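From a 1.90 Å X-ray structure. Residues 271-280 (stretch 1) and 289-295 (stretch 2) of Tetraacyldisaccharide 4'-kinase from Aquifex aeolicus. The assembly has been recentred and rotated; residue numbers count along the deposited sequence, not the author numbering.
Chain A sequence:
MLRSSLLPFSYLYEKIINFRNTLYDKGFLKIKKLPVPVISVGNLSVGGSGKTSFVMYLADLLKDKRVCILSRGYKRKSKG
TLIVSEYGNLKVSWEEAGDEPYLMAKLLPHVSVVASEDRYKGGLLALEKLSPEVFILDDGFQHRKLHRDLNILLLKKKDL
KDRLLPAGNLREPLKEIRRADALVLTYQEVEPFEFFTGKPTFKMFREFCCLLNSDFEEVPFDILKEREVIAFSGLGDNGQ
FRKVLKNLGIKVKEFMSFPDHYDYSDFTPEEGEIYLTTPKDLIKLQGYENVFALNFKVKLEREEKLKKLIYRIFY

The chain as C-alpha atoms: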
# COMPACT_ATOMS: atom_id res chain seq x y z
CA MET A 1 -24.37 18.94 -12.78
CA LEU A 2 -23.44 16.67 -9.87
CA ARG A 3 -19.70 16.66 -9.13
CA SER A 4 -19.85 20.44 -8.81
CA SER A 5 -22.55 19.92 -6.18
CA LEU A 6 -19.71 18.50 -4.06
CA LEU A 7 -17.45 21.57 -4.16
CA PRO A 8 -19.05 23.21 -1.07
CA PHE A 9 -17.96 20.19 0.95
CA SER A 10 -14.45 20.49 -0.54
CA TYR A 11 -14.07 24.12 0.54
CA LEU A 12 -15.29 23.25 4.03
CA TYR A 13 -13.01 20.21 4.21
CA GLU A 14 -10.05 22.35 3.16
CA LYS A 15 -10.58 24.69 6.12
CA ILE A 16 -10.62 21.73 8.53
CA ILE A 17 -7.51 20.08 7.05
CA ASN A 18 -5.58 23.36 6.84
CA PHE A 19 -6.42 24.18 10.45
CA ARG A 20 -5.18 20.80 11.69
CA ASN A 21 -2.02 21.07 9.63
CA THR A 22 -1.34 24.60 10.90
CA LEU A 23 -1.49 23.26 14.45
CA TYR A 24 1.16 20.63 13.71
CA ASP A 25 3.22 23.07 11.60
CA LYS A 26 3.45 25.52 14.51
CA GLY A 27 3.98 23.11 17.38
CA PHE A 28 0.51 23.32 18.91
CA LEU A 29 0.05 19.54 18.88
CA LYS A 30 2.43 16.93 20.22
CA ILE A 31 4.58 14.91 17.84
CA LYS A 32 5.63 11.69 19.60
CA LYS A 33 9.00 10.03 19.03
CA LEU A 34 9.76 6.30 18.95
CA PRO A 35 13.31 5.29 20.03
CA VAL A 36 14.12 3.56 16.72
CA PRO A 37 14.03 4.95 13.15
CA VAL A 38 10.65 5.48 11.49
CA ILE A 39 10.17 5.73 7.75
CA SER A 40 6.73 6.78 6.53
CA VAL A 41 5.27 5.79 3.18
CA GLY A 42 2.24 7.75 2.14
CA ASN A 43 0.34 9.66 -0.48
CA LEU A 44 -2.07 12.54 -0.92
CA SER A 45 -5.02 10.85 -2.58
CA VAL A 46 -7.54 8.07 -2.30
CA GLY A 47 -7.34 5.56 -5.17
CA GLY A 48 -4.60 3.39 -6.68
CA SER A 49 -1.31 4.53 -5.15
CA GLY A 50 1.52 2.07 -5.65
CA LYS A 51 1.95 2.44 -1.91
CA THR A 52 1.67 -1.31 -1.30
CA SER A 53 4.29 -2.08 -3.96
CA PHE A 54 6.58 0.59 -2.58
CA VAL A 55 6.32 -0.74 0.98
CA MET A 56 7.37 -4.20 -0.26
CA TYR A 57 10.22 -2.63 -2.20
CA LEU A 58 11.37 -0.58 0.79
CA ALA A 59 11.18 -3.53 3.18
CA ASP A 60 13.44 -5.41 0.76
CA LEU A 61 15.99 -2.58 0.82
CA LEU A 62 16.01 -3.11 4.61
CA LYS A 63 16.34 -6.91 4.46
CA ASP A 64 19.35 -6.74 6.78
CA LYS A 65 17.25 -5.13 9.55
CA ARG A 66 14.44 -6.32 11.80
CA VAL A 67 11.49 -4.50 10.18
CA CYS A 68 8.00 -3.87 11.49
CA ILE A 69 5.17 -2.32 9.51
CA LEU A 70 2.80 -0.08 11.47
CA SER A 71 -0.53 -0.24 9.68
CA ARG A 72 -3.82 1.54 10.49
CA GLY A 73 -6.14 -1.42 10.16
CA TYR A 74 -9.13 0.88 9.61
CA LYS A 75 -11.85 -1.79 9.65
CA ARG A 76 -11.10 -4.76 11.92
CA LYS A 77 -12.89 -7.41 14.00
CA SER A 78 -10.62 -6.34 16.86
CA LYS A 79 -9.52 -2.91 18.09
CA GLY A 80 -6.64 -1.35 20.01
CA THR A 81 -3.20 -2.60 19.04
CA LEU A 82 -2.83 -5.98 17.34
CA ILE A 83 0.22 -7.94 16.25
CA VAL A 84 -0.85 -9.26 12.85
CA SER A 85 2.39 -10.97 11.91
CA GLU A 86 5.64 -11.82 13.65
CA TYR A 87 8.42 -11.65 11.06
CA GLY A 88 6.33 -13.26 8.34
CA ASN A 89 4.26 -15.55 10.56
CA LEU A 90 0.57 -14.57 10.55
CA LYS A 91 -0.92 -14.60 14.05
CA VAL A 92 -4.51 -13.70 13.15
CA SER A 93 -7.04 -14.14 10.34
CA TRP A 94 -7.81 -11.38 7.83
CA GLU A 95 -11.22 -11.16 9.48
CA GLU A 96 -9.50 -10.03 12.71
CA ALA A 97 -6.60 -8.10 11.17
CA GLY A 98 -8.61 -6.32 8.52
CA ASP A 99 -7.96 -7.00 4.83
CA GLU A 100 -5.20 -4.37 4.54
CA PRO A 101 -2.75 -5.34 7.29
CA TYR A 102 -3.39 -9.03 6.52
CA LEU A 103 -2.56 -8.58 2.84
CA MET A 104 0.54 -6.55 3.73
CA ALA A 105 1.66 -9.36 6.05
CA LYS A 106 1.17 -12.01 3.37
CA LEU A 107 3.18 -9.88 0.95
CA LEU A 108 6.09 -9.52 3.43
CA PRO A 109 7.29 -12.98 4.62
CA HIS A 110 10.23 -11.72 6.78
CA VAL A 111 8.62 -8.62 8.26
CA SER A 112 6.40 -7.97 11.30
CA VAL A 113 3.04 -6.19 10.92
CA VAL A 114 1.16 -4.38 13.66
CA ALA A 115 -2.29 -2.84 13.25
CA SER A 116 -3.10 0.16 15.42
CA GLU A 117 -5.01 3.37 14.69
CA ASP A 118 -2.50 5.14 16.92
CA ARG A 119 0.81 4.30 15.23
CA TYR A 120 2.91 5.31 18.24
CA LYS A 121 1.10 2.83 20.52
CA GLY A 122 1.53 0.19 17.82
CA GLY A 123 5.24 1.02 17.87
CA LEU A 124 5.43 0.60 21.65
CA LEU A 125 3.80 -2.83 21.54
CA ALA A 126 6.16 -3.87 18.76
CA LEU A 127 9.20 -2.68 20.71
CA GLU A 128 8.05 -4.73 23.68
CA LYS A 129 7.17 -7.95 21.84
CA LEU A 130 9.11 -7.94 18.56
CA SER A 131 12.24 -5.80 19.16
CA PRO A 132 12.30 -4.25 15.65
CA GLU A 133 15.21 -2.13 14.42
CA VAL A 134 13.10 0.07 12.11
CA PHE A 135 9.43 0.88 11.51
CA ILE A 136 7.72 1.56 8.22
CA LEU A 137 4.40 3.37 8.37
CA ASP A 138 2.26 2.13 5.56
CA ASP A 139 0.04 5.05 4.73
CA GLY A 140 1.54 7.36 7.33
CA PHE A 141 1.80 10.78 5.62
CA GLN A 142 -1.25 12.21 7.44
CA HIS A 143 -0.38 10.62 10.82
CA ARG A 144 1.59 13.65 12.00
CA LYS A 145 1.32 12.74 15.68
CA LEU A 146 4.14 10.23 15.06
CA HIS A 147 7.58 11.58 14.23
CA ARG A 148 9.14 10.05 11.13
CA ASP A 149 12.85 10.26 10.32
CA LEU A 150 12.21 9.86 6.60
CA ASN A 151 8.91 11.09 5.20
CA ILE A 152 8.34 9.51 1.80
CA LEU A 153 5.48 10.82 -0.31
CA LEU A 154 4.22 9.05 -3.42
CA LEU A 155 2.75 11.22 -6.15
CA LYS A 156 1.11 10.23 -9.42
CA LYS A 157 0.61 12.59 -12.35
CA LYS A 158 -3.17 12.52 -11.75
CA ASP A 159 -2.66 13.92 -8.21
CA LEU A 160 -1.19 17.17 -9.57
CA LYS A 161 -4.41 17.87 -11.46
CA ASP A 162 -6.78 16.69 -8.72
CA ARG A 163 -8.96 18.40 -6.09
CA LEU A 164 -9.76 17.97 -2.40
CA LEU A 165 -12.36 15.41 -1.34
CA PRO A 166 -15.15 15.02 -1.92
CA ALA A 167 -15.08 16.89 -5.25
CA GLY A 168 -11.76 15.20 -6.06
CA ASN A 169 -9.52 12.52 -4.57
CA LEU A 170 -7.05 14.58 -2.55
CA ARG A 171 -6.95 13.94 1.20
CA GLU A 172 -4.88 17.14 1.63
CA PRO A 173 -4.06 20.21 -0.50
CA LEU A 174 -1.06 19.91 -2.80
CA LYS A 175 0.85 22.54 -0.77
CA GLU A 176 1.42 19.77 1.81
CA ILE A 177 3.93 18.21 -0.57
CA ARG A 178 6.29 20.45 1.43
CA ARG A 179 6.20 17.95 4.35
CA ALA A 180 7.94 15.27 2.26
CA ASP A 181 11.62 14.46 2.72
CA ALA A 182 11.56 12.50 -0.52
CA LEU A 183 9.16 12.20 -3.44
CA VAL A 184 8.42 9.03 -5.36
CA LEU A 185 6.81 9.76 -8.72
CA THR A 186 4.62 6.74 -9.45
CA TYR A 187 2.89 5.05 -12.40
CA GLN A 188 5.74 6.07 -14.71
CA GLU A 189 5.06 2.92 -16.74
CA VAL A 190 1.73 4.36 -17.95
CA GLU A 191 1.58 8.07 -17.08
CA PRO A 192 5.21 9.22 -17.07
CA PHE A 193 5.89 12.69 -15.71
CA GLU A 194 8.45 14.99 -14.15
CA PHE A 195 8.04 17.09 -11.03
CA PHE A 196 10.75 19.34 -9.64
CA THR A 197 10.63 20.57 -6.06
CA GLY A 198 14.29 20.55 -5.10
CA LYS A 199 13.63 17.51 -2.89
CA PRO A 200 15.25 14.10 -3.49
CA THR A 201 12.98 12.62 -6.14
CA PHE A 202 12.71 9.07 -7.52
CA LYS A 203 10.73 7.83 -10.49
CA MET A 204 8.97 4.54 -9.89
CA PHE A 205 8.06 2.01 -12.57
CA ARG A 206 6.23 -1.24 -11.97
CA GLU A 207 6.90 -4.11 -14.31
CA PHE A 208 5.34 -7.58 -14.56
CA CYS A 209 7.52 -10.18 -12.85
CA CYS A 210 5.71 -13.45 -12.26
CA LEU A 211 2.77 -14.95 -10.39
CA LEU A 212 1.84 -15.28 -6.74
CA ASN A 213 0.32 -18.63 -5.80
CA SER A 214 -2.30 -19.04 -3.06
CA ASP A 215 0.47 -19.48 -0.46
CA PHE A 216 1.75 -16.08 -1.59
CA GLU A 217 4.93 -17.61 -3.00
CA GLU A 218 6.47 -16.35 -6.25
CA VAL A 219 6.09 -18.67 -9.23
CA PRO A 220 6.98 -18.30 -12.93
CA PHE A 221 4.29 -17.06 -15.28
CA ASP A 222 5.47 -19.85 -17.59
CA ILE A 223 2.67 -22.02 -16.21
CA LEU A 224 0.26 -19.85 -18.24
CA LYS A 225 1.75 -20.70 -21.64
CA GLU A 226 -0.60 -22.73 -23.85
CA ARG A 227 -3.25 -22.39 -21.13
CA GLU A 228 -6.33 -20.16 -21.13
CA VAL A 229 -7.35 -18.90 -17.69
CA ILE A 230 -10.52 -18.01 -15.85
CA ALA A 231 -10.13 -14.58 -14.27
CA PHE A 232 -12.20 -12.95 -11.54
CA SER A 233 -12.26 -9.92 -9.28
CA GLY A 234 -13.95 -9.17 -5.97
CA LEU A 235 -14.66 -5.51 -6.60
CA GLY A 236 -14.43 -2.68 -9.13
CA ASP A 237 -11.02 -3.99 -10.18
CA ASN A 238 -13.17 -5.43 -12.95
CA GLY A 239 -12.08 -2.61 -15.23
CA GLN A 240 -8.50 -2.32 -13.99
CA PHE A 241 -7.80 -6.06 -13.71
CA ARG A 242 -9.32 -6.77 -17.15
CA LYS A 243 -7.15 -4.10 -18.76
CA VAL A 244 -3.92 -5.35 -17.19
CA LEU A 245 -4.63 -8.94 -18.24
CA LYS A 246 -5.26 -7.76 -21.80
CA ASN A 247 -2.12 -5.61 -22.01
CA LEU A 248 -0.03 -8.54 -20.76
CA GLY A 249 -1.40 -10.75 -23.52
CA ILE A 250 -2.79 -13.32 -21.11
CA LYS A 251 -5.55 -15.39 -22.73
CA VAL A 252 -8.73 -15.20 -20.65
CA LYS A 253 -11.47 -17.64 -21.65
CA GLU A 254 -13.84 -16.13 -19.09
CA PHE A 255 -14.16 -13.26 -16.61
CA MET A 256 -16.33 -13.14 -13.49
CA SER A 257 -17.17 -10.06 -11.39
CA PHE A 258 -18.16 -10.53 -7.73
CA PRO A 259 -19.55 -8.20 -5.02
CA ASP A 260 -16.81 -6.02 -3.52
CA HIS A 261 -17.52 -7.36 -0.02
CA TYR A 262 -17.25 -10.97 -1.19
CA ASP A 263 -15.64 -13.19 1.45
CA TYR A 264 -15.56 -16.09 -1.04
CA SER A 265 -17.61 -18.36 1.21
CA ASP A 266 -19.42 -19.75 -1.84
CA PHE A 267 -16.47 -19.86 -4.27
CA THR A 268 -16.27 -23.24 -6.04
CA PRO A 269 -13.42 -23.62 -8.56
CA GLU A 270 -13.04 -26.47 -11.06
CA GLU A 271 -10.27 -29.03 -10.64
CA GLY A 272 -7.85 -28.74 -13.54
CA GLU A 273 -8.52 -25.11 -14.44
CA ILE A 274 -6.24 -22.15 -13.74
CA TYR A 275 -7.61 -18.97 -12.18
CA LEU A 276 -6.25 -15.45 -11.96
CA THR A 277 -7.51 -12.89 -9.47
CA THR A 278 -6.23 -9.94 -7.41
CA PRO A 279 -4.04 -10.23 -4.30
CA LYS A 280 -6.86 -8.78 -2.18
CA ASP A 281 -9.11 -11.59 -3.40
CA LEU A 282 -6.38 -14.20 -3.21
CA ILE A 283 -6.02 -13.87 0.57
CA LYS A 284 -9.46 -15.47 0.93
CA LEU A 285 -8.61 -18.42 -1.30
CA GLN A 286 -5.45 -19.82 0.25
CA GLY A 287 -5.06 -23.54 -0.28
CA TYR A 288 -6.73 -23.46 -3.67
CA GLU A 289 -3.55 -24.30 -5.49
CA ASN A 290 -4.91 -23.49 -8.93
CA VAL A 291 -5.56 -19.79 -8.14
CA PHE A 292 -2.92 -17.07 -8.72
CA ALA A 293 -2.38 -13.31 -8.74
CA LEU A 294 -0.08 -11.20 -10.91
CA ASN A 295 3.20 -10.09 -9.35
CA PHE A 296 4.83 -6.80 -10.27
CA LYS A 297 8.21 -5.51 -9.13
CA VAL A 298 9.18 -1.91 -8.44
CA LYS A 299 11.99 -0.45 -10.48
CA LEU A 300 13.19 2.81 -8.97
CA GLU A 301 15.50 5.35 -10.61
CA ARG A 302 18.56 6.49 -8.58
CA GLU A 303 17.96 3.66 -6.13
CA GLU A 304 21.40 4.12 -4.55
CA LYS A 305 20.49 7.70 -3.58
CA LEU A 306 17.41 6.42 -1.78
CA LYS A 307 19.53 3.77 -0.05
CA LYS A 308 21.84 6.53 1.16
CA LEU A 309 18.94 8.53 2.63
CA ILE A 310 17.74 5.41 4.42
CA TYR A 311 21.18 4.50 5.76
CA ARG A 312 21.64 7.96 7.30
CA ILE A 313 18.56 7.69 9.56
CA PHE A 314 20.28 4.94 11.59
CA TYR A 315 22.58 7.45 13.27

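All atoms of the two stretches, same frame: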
# COMPACT_ATOMS: atom_id res chain seq x y z
N GLU A 271 -11.52 -28.29 -10.59
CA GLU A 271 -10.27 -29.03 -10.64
C GLU A 271 -9.74 -29.01 -12.07
O GLU A 271 -10.48 -29.27 -13.02
CB GLU A 271 -10.51 -30.48 -10.21
CG GLU A 271 -9.25 -31.31 -9.99
CD GLU A 271 -9.55 -32.76 -9.60
OE1 GLU A 271 -8.60 -33.48 -9.22
OE2 GLU A 271 -10.72 -33.19 -9.69
N GLY A 272 -8.46 -28.69 -12.23
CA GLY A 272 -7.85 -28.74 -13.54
C GLY A 272 -7.83 -27.42 -14.30
O GLY A 272 -7.16 -27.31 -15.33
N GLU A 273 -8.55 -26.43 -13.81
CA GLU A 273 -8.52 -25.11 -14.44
C GLU A 273 -7.57 -24.20 -13.68
O GLU A 273 -7.29 -24.42 -12.50
CB GLU A 273 -9.92 -24.48 -14.53
CG GLU A 273 -10.94 -25.29 -15.31
CD GLU A 273 -10.79 -25.16 -16.83
OE1 GLU A 273 -10.17 -24.17 -17.28
OE2 GLU A 273 -11.28 -26.04 -17.57
N ILE A 274 -7.07 -23.17 -14.36
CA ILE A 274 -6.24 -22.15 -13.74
C ILE A 274 -6.99 -20.84 -13.62
O ILE A 274 -7.63 -20.40 -14.57
CB ILE A 274 -4.95 -21.90 -14.54
CG1 ILE A 274 -4.13 -23.19 -14.63
CG2 ILE A 274 -4.14 -20.76 -13.89
CD1 ILE A 274 -2.89 -23.08 -15.48
N TYR A 275 -6.92 -20.23 -12.44
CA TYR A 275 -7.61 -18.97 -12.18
C TYR A 275 -6.62 -17.86 -11.89
O TYR A 275 -5.57 -18.09 -11.27
CB TYR A 275 -8.58 -19.10 -11.00
CG TYR A 275 -9.67 -20.12 -11.22
CD1 TYR A 275 -9.44 -21.47 -11.01
CD2 TYR A 275 -10.94 -19.73 -11.64
CE1 TYR A 275 -10.44 -22.41 -11.22
CE2 TYR A 275 -11.94 -20.66 -11.85
CZ TYR A 275 -11.69 -22.00 -11.64
OH TYR A 275 -12.69 -22.90 -11.86
N LEU A 276 -6.97 -16.66 -12.33
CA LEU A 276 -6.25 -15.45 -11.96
C LEU A 276 -7.20 -14.49 -11.27
O LEU A 276 -8.34 -14.33 -11.69
CB LEU A 276 -5.65 -14.77 -13.20
CG LEU A 276 -4.63 -15.62 -13.95
CD1 LEU A 276 -3.95 -14.80 -15.04
CD2 LEU A 276 -3.60 -16.17 -12.97
N THR A 277 -6.72 -13.87 -10.20
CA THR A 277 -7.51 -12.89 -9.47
C THR A 277 -6.55 -11.87 -8.87
O THR A 277 -5.35 -11.89 -9.18
CB THR A 277 -8.39 -13.56 -8.39
OG1 THR A 277 -9.23 -12.57 -7.77
CG2 THR A 277 -7.51 -14.24 -7.31
N THR A 278 -7.07 -10.98 -8.03
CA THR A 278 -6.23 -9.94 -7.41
C THR A 278 -5.69 -10.42 -6.07
O THR A 278 -6.26 -11.30 -5.44
CB THR A 278 -7.01 -8.63 -7.17
OG1 THR A 278 -7.97 -8.82 -6.12
CG2 THR A 278 -7.73 -8.18 -8.44
N PRO A 279 -4.58 -9.81 -5.61
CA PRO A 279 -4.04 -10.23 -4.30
C PRO A 279 -5.05 -10.06 -3.16
O PRO A 279 -5.09 -10.89 -2.25
CB PRO A 279 -2.83 -9.31 -4.13
CG PRO A 279 -2.37 -9.04 -5.55
CD PRO A 279 -3.66 -8.93 -6.34
N LYS A 280 -5.85 -9.00 -3.21
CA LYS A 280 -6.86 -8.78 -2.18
C LYS A 280 -7.91 -9.89 -2.16
O LYS A 280 -8.45 -10.23 -1.11
CB LYS A 280 -7.55 -7.42 -2.36
CG LYS A 280 -8.62 -7.15 -1.29
CD LYS A 280 -9.32 -5.82 -1.50
CE LYS A 280 -10.40 -5.61 -0.45
NZ LYS A 280 -11.16 -4.34 -0.66
N GLU A 289 -4.87 -24.36 -4.90
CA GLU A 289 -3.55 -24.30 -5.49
C GLU A 289 -3.59 -24.03 -6.98
O GLU A 289 -2.55 -23.97 -7.64
CB GLU A 289 -2.78 -25.58 -5.15
CG GLU A 289 -2.34 -25.60 -3.68
CD GLU A 289 -2.27 -27.00 -3.09
OE1 GLU A 289 -2.32 -27.10 -1.84
OE2 GLU A 289 -2.17 -27.98 -3.86
N ASN A 290 -4.79 -23.83 -7.52
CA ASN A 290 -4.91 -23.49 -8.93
C ASN A 290 -5.31 -22.02 -9.15
O ASN A 290 -5.73 -21.65 -10.24
CB ASN A 290 -5.85 -24.45 -9.68
CG ASN A 290 -7.29 -24.46 -9.12
OD1 ASN A 290 -7.54 -24.08 -7.97
ND2 ASN A 290 -8.24 -24.91 -9.95
N VAL A 291 -5.15 -21.20 -8.11
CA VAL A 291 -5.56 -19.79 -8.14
C VAL A 291 -4.35 -18.89 -7.87
O VAL A 291 -3.64 -19.10 -6.89
CB VAL A 291 -6.62 -19.51 -7.06
CG1 VAL A 291 -7.04 -18.06 -7.07
CG2 VAL A 291 -7.82 -20.44 -7.26
N PHE A 292 -4.12 -17.91 -8.75
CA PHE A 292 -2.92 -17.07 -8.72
C PHE A 292 -3.25 -15.59 -8.88
O PHE A 292 -4.33 -15.23 -9.35
CB PHE A 292 -1.98 -17.48 -9.86
CG PHE A 292 -1.61 -18.93 -9.85
CD1 PHE A 292 -2.43 -19.88 -10.45
CD2 PHE A 292 -0.44 -19.36 -9.25
CE1 PHE A 292 -2.10 -21.22 -10.43
CE2 PHE A 292 -0.10 -20.71 -9.23
CZ PHE A 292 -0.93 -21.63 -9.82
N ALA A 293 -2.30 -14.74 -8.48
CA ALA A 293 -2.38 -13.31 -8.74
C ALA A 293 -1.15 -12.88 -9.55
O ALA A 293 -0.17 -13.61 -9.63
CB ALA A 293 -2.46 -12.51 -7.42
N LEU A 294 -1.22 -11.71 -10.18
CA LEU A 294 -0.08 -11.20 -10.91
C LEU A 294 0.90 -10.55 -9.93
O LEU A 294 0.50 -9.95 -8.93
CB LEU A 294 -0.53 -10.19 -11.95
CG LEU A 294 -1.63 -10.65 -12.91
CD1 LEU A 294 -2.04 -9.52 -13.85
CD2 LEU A 294 -1.18 -11.87 -13.71
N ASN A 295 2.19 -10.69 -10.21
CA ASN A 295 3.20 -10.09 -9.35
C ASN A 295 4.03 -9.10 -10.14
O ASN A 295 4.64 -9.44 -11.15
CB ASN A 295 4.09 -11.18 -8.73
CG ASN A 295 4.89 -10.67 -7.54
OD1 ASN A 295 4.68 -9.56 -7.06
ND2 ASN A 295 5.79 -11.50 -7.05
O HOH W 1 -3.42 -10.06 -9.96

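What joins the two backbones? They run side by side as parallel strands, and the hydrogen bonds alternate between them in the usual parallel fashion. Tyr-275 N donates to Asn-290 O at 2.9 Å, Phe-292 N donates to Tyr-275 O at 2.9 Å, and Thr-277 N donates to Phe-292 O at 2.9 Å. Tyr-275 and Phe-292 thus each use both their amide and their carbonyl on the other stretch. Between these bonds the alpha carbons lean on the same carbonyls: Leu-276 CA lies 3.2 Å from Phe-292 O, a CA-H...O contact, and Val-291 CA makes a similar one to Tyr-275 O at 3.6 Å.

How does the ladder end beyond Thr-277? The strands separate there, leaving Thr-277 O 4.3 Å from Leu-294 N, too far for a direct bond. A water fills the gap, donating to Thr-277 O at 2.8 Å from its oxygen and accepting from Leu-294 N, also at 2.8 Å from that oxygen. Both backbone groups therefore keep a partner, while Ala-293 CA still reaches Thr-277 O at 3.3 Å in a CA-H...O contact.

What does Asn-290 add at the other end? Its side chain points toward stretch 1, with chi1 in the p rotamer, and Asn-290 ND2 donates to Glu-273 O at 2.8 Å. Together with its own carbonyl, which accepts from Tyr-275, the residue grips stretch 1 through side chain and backbone alike; an amide suits this place because its NH2 group can serve a backbone carbonyl. The same nitrogen lies at the edge of the tyrosine ring, with Asn-290 ND2 3.6 Å from Tyr-275 CE1. The carboxylate of Glu-273, by contrast, leads away from stretch 2.

How do the side chains pack on the two faces of the sheet? Leu-276 and Phe-292 share one face, where Leu-276 CD2 meets Phe-292 CB at 3.7 Å. Ile-274 adds to this apolar cluster, its CG2 3.9 Å from Phe-292 CD1, and Leu-276 CD1 approaches Leu-294 CD2 at 4.2 Å. On the other face, Tyr-275 CB packs against Val-291 CG2 at 4.0 Å, and Thr-277 CG2 lies 3.9 Å from Val-291 CG1. Branched Val-291 thus touches both neighbours, while Thr-277 offers a methyl here and satisfies its hydroxyl elsewhere in the structure. Past the strand, Pro-279 CD rests 3.9 Å from Ala-293 CB, a small methyl against the ring that begins the helix. In all, 542 Å² is buried between the stretches, counting both sides.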